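Local coordinates for protein berberine bridge enzyme-like 28 (Arabidopsis thaliana, PDB 5D79) that is a secreted, FAD-dependent oxidoreductase of the berberine bridge enzyme-like family that takes part in the plant's adaptation to salt stress, at residues E155-I160 with M334-S339; T289-R292 with V298-L301. One frame throughout, in Å; residues are numbered along the deposited sequence.

Interaction 1. Residues E155-I160 with M334-S339; sequences ELYYEI and MSWIES
An edge-to-face aromatic pair between Y157 and W336 brings helix 153-163 of the FAD-binding PCMH-type region against the start of helix 336-343, which follows a strand of the seven-stranded antiparallel sheet. The evidence for the T-shaped assignment is the plane angle of 89° with ring centroids 5.4 Å apart; the stack is offset, and the edge of the W336 six-membered ring is turned to the face of Y157. W336 presents the far corner of its indole, CH2 lying 3.6 Å from Y157 CD1 and CZ2 4.0 Å from Y157 CE1. This reach comes from the tryptophan's first torsion, which sets CG anti to the backbone N (chi1 164°) and swings the indole across to the other helix. One turn along from Y157, I160 adds a looser contact, its CG2 4.3 Å from W336 CZ3. I337 works beside the indole: its CD1 methyl lies 4.0 Å from Y157 CB and 3.4 Å from the backbone O of Y157, the nearest approach between the segments.

Behind this interface the second helix is capped. S335, at the N-cap, and E338 form a capping box: E338 N donates to S335 OG (3.2 Å), and S335 N donates to E338 OE1 almost straight, at 177°. The box fixes the helix start from which W336 and I337 project. The hydroxyl of Y157 is bonded to the carbonyl of G172, which ties down the far end of the ring. The four touching residues are buried, and their side chains meet through ring carbons and methyls, with the I337 methyl also resting on the Y157 carbonyl oxygen; the side chains supply no polar link across the contact.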
ATOM      1  N   GLU A 155      -1.210  12.784   6.731  1.00 19.41           N
ATOM      2  CA  GLU A 155      -1.367  14.223   6.537  1.00 21.02           C
ATOM      3  C   GLU A 155      -2.743  14.509   5.934  1.00 19.55           C
ATOM      4  O   GLU A 155      -3.431  15.458   6.337  1.00 18.68           O
ATOM      5  CB  GLU A 155      -0.244  14.785   5.648  1.00 21.59           C
ATOM      6  CG  GLU A 155       1.128  14.839   6.328  1.00 24.73           C
ATOM      7  CD  GLU A 155       2.313  14.903   5.346  1.00 24.74           C
ATOM      8  OE1 GLU A 155       2.107  14.845   4.111  1.00 19.31           O
ATOM      9  OE2 GLU A 155       3.461  15.003   5.831  1.00 27.51           O
ATOM     10  N   LEU A 156      -3.143  13.680   4.974  1.00 18.48           N
ATOM     11  CA  LEU A 156      -4.443  13.831   4.339  1.00 21.53           C
ATOM     12  C   LEU A 156      -5.565  13.657   5.368  1.00 23.80           C
ATOM     13  O   LEU A 156      -6.490  14.480   5.460  1.00 23.62           O
ATOM     14  CB  LEU A 156      -4.604  12.828   3.200  1.00 18.30           C
ATOM     15  CG  LEU A 156      -6.012  12.796   2.622  1.00 13.98           C
ATOM     16  CD1 LEU A 156      -6.333  14.130   1.966  1.00 16.37           C
ATOM     17  CD2 LEU A 156      -6.152  11.650   1.640  1.00 14.81           C
ATOM     18  N   TYR A 157      -5.469  12.577   6.135  1.00 19.19           N
ATOM     19  CA  TYR A 157      -6.404  12.312   7.212  1.00 18.64           C
ATOM     20  C   TYR A 157      -6.537  13.518   8.131  1.00 19.85           C
ATOM     21  O   TYR A 157      -7.647  13.928   8.492  1.00 22.57           O
ATOM     22  CB  TYR A 157      -5.951  11.096   8.013  1.00 16.44           C
ATOM     23  CG  TYR A 157      -6.138   9.799   7.286  1.00 17.06           C
ATOM     24  CD1 TYR A 157      -6.985   9.714   6.195  1.00 19.81           C
ATOM     25  CD2 TYR A 157      -5.469   8.646   7.690  1.00 15.02           C
ATOM     26  CE1 TYR A 157      -7.162   8.511   5.523  1.00 19.33           C
ATOM     27  CE2 TYR A 157      -5.647   7.438   7.028  1.00 11.44           C
ATOM     28  CZ  TYR A 157      -6.496   7.384   5.952  1.00 12.47           C
ATOM     29  OH  TYR A 157      -6.684   6.205   5.286  1.00 17.53           O
ATOM     30  N   TYR A 158      -5.392  14.085   8.497  1.00 16.95           N
ATOM     31  CA  TYR A 158      -5.339  15.188   9.447  1.00 18.69           C
ATOM     32  C   TYR A 158      -6.058  16.405   8.904  1.00 19.11           C
ATOM     33  O   TYR A 158      -6.778  17.087   9.623  1.00 19.83           O
ATOM     34  CB  TYR A 158      -3.890  15.537   9.776  1.00 17.35           C
ATOM     35  CG  TYR A 158      -3.737  16.608  10.818  1.00 20.25           C
ATOM     36  CD1 TYR A 158      -4.046  16.356  12.154  1.00 20.96           C
ATOM     37  CD2 TYR A 158      -3.265  17.871  10.476  1.00 18.56           C
ATOM     38  CE1 TYR A 158      -3.891  17.339  13.120  1.00 20.36           C
ATOM     39  CE2 TYR A 158      -3.106  18.857  11.432  1.00 20.76           C
ATOM     40  CZ  TYR A 158      -3.419  18.589  12.750  1.00 21.39           C
ATOM     41  OH  TYR A 158      -3.260  19.578  13.693  1.00 20.59           O
ATOM     42  N   GLU A 159      -5.866  16.663   7.618  1.00 21.40           N
ATOM     43  CA  GLU A 159      -6.439  17.841   6.984  1.00 22.63           C
ATOM     44  C   GLU A 159      -7.972  17.736   6.961  1.00 19.66           C
ATOM     45  O   GLU A 159      -8.682  18.664   7.351  1.00 18.25           O
ATOM     46  CB  GLU A 159      -5.836  18.000   5.581  1.00 19.73           C
ATOM     47  CG  GLU A 159      -6.190  19.279   4.837  1.00 23.92           C
ATOM     48  CD  GLU A 159      -5.834  20.561   5.580  1.00 28.06           C
ATOM     49  OE1 GLU A 159      -4.793  20.617   6.297  1.00 25.22           O
ATOM     50  OE2 GLU A 159      -6.625  21.521   5.423  1.00 27.20           O
ATOM     51  N   ILE A 160      -8.463  16.580   6.527  1.00 22.09           N
ATOM     52  CA  ILE A 160      -9.878  16.245   6.605  1.00 18.64           C
ATOM     53  C   ILE A 160     -10.425  16.300   8.035  1.00 21.29           C
ATOM     54  O   ILE A 160     -11.323  17.084   8.333  1.00 20.42           O
ATOM     55  CB  ILE A 160     -10.134  14.846   6.057  1.00 17.22           C
ATOM     56  CG1 ILE A 160      -9.648  14.743   4.612  1.00 19.13           C
ATOM     57  CG2 ILE A 160     -11.603  14.513   6.173  1.00 15.13           C
ATOM     58  CD1 ILE A 160      -9.657  13.333   4.064  1.00 17.05           C
ATOM     59  N   MET A 334     -16.753   6.816  18.703  1.00 22.46           N
ATOM     60  CA  MET A 334     -15.839   7.940  18.500  1.00 20.43           C
ATOM     61  C   MET A 334     -16.054   8.484  17.093  1.00 21.79           C
ATOM     62  O   MET A 334     -16.902   7.974  16.363  1.00 21.86           O
ATOM     63  CB  MET A 334     -14.378   7.515  18.697  1.00 16.04           C
ATOM     64  CG  MET A 334     -13.909   6.437  17.714  1.00 15.33           C
ATOM     65  SD  MET A 334     -12.237   5.859  18.035  1.00 15.09           S
ATOM     66  CE  MET A 334     -12.412   5.207  19.678  1.00 18.07           C
ATOM     67  N   SER A 335     -15.296   9.512  16.710  1.00 21.12           N
ATOM     68  CA  SER A 335     -15.379  10.036  15.344  1.00 20.71           C
ATOM     69  C   SER A 335     -14.552   9.159  14.395  1.00 18.71           C
ATOM     70  O   SER A 335     -13.746   8.353  14.839  1.00 16.88           O
ATOM     71  CB  SER A 335     -14.907  11.488  15.295  1.00 18.76           C
ATOM     72  OG  SER A 335     -13.513  11.565  15.522  1.00 18.00           O
ATOM     73  N   TRP A 336     -14.755   9.299  13.091  1.00 16.65           N
ATOM     74  CA  TRP A 336     -13.975   8.492  12.167  1.00 15.05           C
ATOM     75  C   TRP A 336     -12.497   8.855  12.271  1.00 14.74           C
ATOM     76  O   TRP A 336     -11.638   7.981  12.281  1.00 17.87           O
ATOM     77  CB  TRP A 336     -14.467   8.647  10.724  1.00 16.81           C
ATOM     78  CG  TRP A 336     -13.463   8.157   9.749  1.00 16.20           C
ATOM     79  CD1 TRP A 336     -13.257   6.863   9.349  1.00 11.33           C
ATOM     80  CD2 TRP A 336     -12.484   8.952   9.069  1.00 18.97           C
ATOM     81  NE1 TRP A 336     -12.209   6.807   8.460  1.00 12.65           N
ATOM     82  CE2 TRP A 336     -11.714   8.073   8.274  1.00 15.90           C
ATOM     83  CE3 TRP A 336     -12.178  10.325   9.062  1.00 14.63           C
ATOM     84  CZ2 TRP A 336     -10.664   8.523   7.471  1.00 16.51           C
ATOM     85  CZ3 TRP A 336     -11.135  10.766   8.267  1.00 17.33           C
ATOM     86  CH2 TRP A 336     -10.388   9.869   7.481  1.00 17.19           C
ATOM     87  N   ILE A 337     -12.196  10.141  12.371  1.00 14.48           N
ATOM     88  CA  ILE A 337     -10.809  10.542  12.441  1.00 13.26           C
ATOM     89  C   ILE A 337     -10.174   9.985  13.723  1.00 22.79           C
ATOM     90  O   ILE A 337      -8.991   9.653  13.742  1.00 22.86           O
ATOM     91  CB  ILE A 337     -10.646  12.095  12.366  1.00 21.18           C
ATOM     92  CG1 ILE A 337      -9.160  12.475  12.282  1.00 19.59           C
ATOM     93  CG2 ILE A 337     -11.328  12.807  13.542  1.00 23.64           C
ATOM     94  CD1 ILE A 337      -8.452  11.865  11.077  1.00 18.24           C
ATOM     95  N   GLU A 338     -10.953   9.857  14.791  1.00 20.63           N
ATOM     96  CA  GLU A 338     -10.412   9.275  16.011  1.00 18.75           C
ATOM     97  C   GLU A 338     -10.174   7.773  15.820  1.00 19.72           C
ATOM     98  O   GLU A 338      -9.256   7.198  16.416  1.00 17.51           O
ATOM     99  CB  GLU A 338     -11.340   9.551  17.197  1.00 20.36           C
ATOM    100  CG  GLU A 338     -11.220  10.981  17.723  1.00 22.78           C
ATOM    101  CD  GLU A 338     -12.175  11.289  18.866  1.00 31.07           C
ATOM    102  OE1 GLU A 338     -13.310  10.768  18.872  1.00 32.02           O
ATOM    103  OE2 GLU A 338     -11.785  12.059  19.766  1.00 34.27           O
ATOM    104  N   SER A 339     -10.979   7.148  14.963  1.00 20.07           N
ATOM    105  CA  SER A 339     -10.835   5.720  14.673  1.00 19.54           C
ATOM    106  C   SER A 339      -9.559   5.455  13.861  1.00 20.04           C
ATOM    107  O   SER A 339      -8.998   4.361  13.914  1.00 20.98           O
ATOM    108  CB  SER A 339     -12.058   5.189  13.928  1.00 14.47           C
ATOM    109  OG  SER A 339     -11.994   5.504  12.552  1.00 15.84           O
TER

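Interaction 2. Residues T289-R292 with V298-L301; sequences TLER and VHAL
Strands 284-292 and 298-306 form a beta hairpin within the seven-stranded antiparallel sheet, and T289-R292 pairs with V298-L301 next to its turn; the short strand axes run at 147° to each other.

Backbone bonds set the register. T289 and L301 make a hydrogen-bonded pair, with T289 N to L301 O and L301 N to T289 O both 2.9 Å. At the next such pair, E291 with H299, the two bonds are unequal: H299 N reaches E291 O at 3.0 Å, whereas E291 N to H299 O is weak at 3.4 Å. E291 O also receives a CA-H...O contact from V298.

Apolar contact occupies the face of L290 and A300, a non-hydrogen-bonded pair, where L290 CD2 lies 3.7 Å from A300 CB. Helix 263-276 covers this face through I270, which touches both residues. R292 and V298 diverge, meeting loosely between NE and CG2, while the arginine's NH1 bonds to N296 in the turn and its NH2 to the carbonyl of L388.

The opposite face carries T289, E291, H299 and L301. The E291 and H299 side chains run alongside one another in the same direction, carboxylate and imidazole planes only 17° apart. CG of E291 sits between backbone N and carbonyl carbon (chi1 65°), which brings it to the imidazole's edge, in the ring plane, 3.7 Å from H299 NE2. An alanine in place of E291 would remove CG and the carboxylate, and would probably deprive that edge of the H299 ring of its CG neighbour and leave L301 CD2 without its neighbour OE2. H299 ND1 is bonded to Q259, but NE2 is buried with no hydrogen-bonding partner, and CD2 of the same ring approaches E291 O to 3.2 Å.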
ATOM      1  N   THR A 289      -6.555 -10.568  13.108  1.00 17.51           N
ATOM      2  CA  THR A 289      -5.106 -10.596  13.080  1.00 16.59           C
ATOM      3  C   THR A 289      -4.580 -11.660  14.025  1.00 18.08           C
ATOM      4  O   THR A 289      -4.896 -11.682  15.212  1.00 17.03           O
ATOM      5  CB  THR A 289      -4.499  -9.247  13.471  1.00 18.67           C
ATOM      6  OG1 THR A 289      -5.143  -8.204  12.730  1.00 16.14           O
ATOM      7  CG2 THR A 289      -2.985  -9.244  13.199  1.00 17.07           C
ATOM      8  N   LEU A 290      -3.776 -12.553  13.484  1.00 20.06           N
ATOM      9  CA  LEU A 290      -3.074 -13.514  14.294  1.00 17.28           C
ATOM     10  C   LEU A 290      -1.662 -13.004  14.554  1.00 13.55           C
ATOM     11  O   LEU A 290      -0.938 -12.660  13.619  1.00 16.89           O
ATOM     12  CB  LEU A 290      -3.049 -14.860  13.595  1.00 17.03           C
ATOM     13  CG  LEU A 290      -4.416 -15.379  13.191  1.00 18.69           C
ATOM     14  CD1 LEU A 290      -4.257 -16.784  12.641  1.00 21.58           C
ATOM     15  CD2 LEU A 290      -5.322 -15.380  14.381  1.00 17.86           C
ATOM     16  N   GLU A 291      -1.278 -12.939  15.824  1.00 15.06           N
ATOM     17  CA  GLU A 291      -0.007 -12.333  16.211  1.00 17.89           C
ATOM     18  C   GLU A 291       0.285 -12.613  17.678  1.00 21.49           C
ATOM     19  O   GLU A 291      -0.540 -13.199  18.369  1.00 23.10           O
ATOM     20  CB  GLU A 291      -0.037 -10.827  15.974  1.00 16.22           C
ATOM     21  CG  GLU A 291      -1.052 -10.159  16.856  1.00 24.02           C
ATOM     22  CD  GLU A 291      -1.087  -8.679  16.683  1.00 30.24           C
ATOM     23  OE1 GLU A 291      -0.349  -8.167  15.822  1.00 37.67           O
ATOM     24  OE2 GLU A 291      -1.855  -8.030  17.414  1.00 29.39           O
ATOM     25  N   ARG A 292       1.454 -12.183  18.148  1.00 23.39           N
ATOM     26  CA  ARG A 292       1.793 -12.267  19.566  1.00 30.23           C
ATOM     27  C   ARG A 292       1.059 -11.227  20.394  1.00 30.95           C
ATOM     28  O   ARG A 292       0.751 -10.136  19.912  1.00 31.46           O
ATOM     29  CB  ARG A 292       3.294 -12.082  19.792  1.00 34.76           C
ATOM     30  CG  ARG A 292       4.167 -13.199  19.301  1.00 36.91           C
ATOM     31  CD  ARG A 292       4.045 -14.468  20.132  1.00 35.01           C
ATOM     32  NE  ARG A 292       4.749 -15.549  19.452  1.00 35.28           N
ATOM     33  CZ  ARG A 292       6.013 -15.881  19.691  1.00 38.10           C
ATOM     34  NH1 ARG A 292       6.703 -15.233  20.625  1.00 42.96           N
ATOM     35  NH2 ARG A 292       6.581 -16.869  19.009  1.00 34.07           N
ATOM     36  N   VAL A 298       0.511 -16.455  21.316  1.00 28.11           N
ATOM     37  CA  VAL A 298      -0.310 -16.263  20.132  1.00 23.07           C
ATOM     38  C   VAL A 298      -1.770 -16.037  20.524  1.00 22.49           C
ATOM     39  O   VAL A 298      -2.320 -16.729  21.387  1.00 21.85           O
ATOM     40  CB  VAL A 298      -0.195 -17.469  19.181  1.00 21.60           C
ATOM     41  CG1 VAL A 298      -0.976 -17.233  17.899  1.00 17.17           C
ATOM     42  CG2 VAL A 298       1.254 -17.736  18.871  1.00 22.61           C
ATOM     43  N   HIS A 299      -2.389 -15.052  19.892  1.00 20.69           N
ATOM     44  CA  HIS A 299      -3.793 -14.807  20.107  1.00 20.78           C
ATOM     45  C   HIS A 299      -4.427 -14.362  18.796  1.00 18.91           C
ATOM     46  O   HIS A 299      -3.715 -14.000  17.865  1.00 18.47           O
ATOM     47  CB  HIS A 299      -3.997 -13.773  21.227  1.00 21.63           C
ATOM     48  CG  HIS A 299      -3.688 -12.355  20.842  1.00 21.89           C
ATOM     49  ND1 HIS A 299      -4.043 -11.286  21.636  1.00 22.00           N
ATOM     50  CD2 HIS A 299      -3.064 -11.825  19.762  1.00 24.15           C
ATOM     51  CE1 HIS A 299      -3.659 -10.161  21.060  1.00 24.21           C
ATOM     52  NE2 HIS A 299      -3.066 -10.459  19.919  1.00 24.35           N
ATOM     53  N   ALA A 300      -5.759 -14.427  18.726  1.00 19.23           N
ATOM     54  CA  ALA A 300      -6.534 -13.865  17.624  1.00 17.50           C
ATOM     55  C   ALA A 300      -7.143 -12.544  18.054  1.00 21.15           C
ATOM     56  O   ALA A 300      -7.886 -12.484  19.028  1.00 22.47           O
ATOM     57  CB  ALA A 300      -7.628 -14.817  17.174  1.00 17.57           C
ATOM     58  N   LEU A 301      -6.821 -11.492  17.315  1.00 21.14           N
ATOM     59  CA  LEU A 301      -7.337 -10.164  17.579  1.00 20.90           C
ATOM     60  C   LEU A 301      -8.396  -9.783  16.534  1.00 18.24           C
ATOM     61  O   LEU A 301      -8.086  -9.583  15.365  1.00 19.79           O
ATOM     62  CB  LEU A 301      -6.187  -9.157  17.581  1.00 23.43           C
ATOM     63  CG  LEU A 301      -6.363  -7.844  18.334  1.00 31.50           C
ATOM     64  CD1 LEU A 301      -6.471  -8.100  19.840  1.00 34.76           C
ATOM     65  CD2 LEU A 301      -5.204  -6.909  18.003  1.00 33.13           C
TER

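Interaction 2 is nested along the chain inside the long loop closed by interaction 1, which spans 173 residues. Their centres are 26 Å apart and their nearest atoms about 13 Å, so they do not touch. The seven-stranded sheet relates them: strand 253-260 pairs with 298-306 on one side and with 331-334 on the other. Interaction 1 sets the helix that follows strand 331-334, an outermost strand of this sheet, against helix 153-163 of the FAD-binding region, whereas interaction 2 lies within the sheet. Neither side chain measured touches the cofactor: Y157 is about 9 Å and T289 about 10 Å from FAD. Y157 is also about 12 Å from the H111 side chain, the cofactor-attachment site, not linked here.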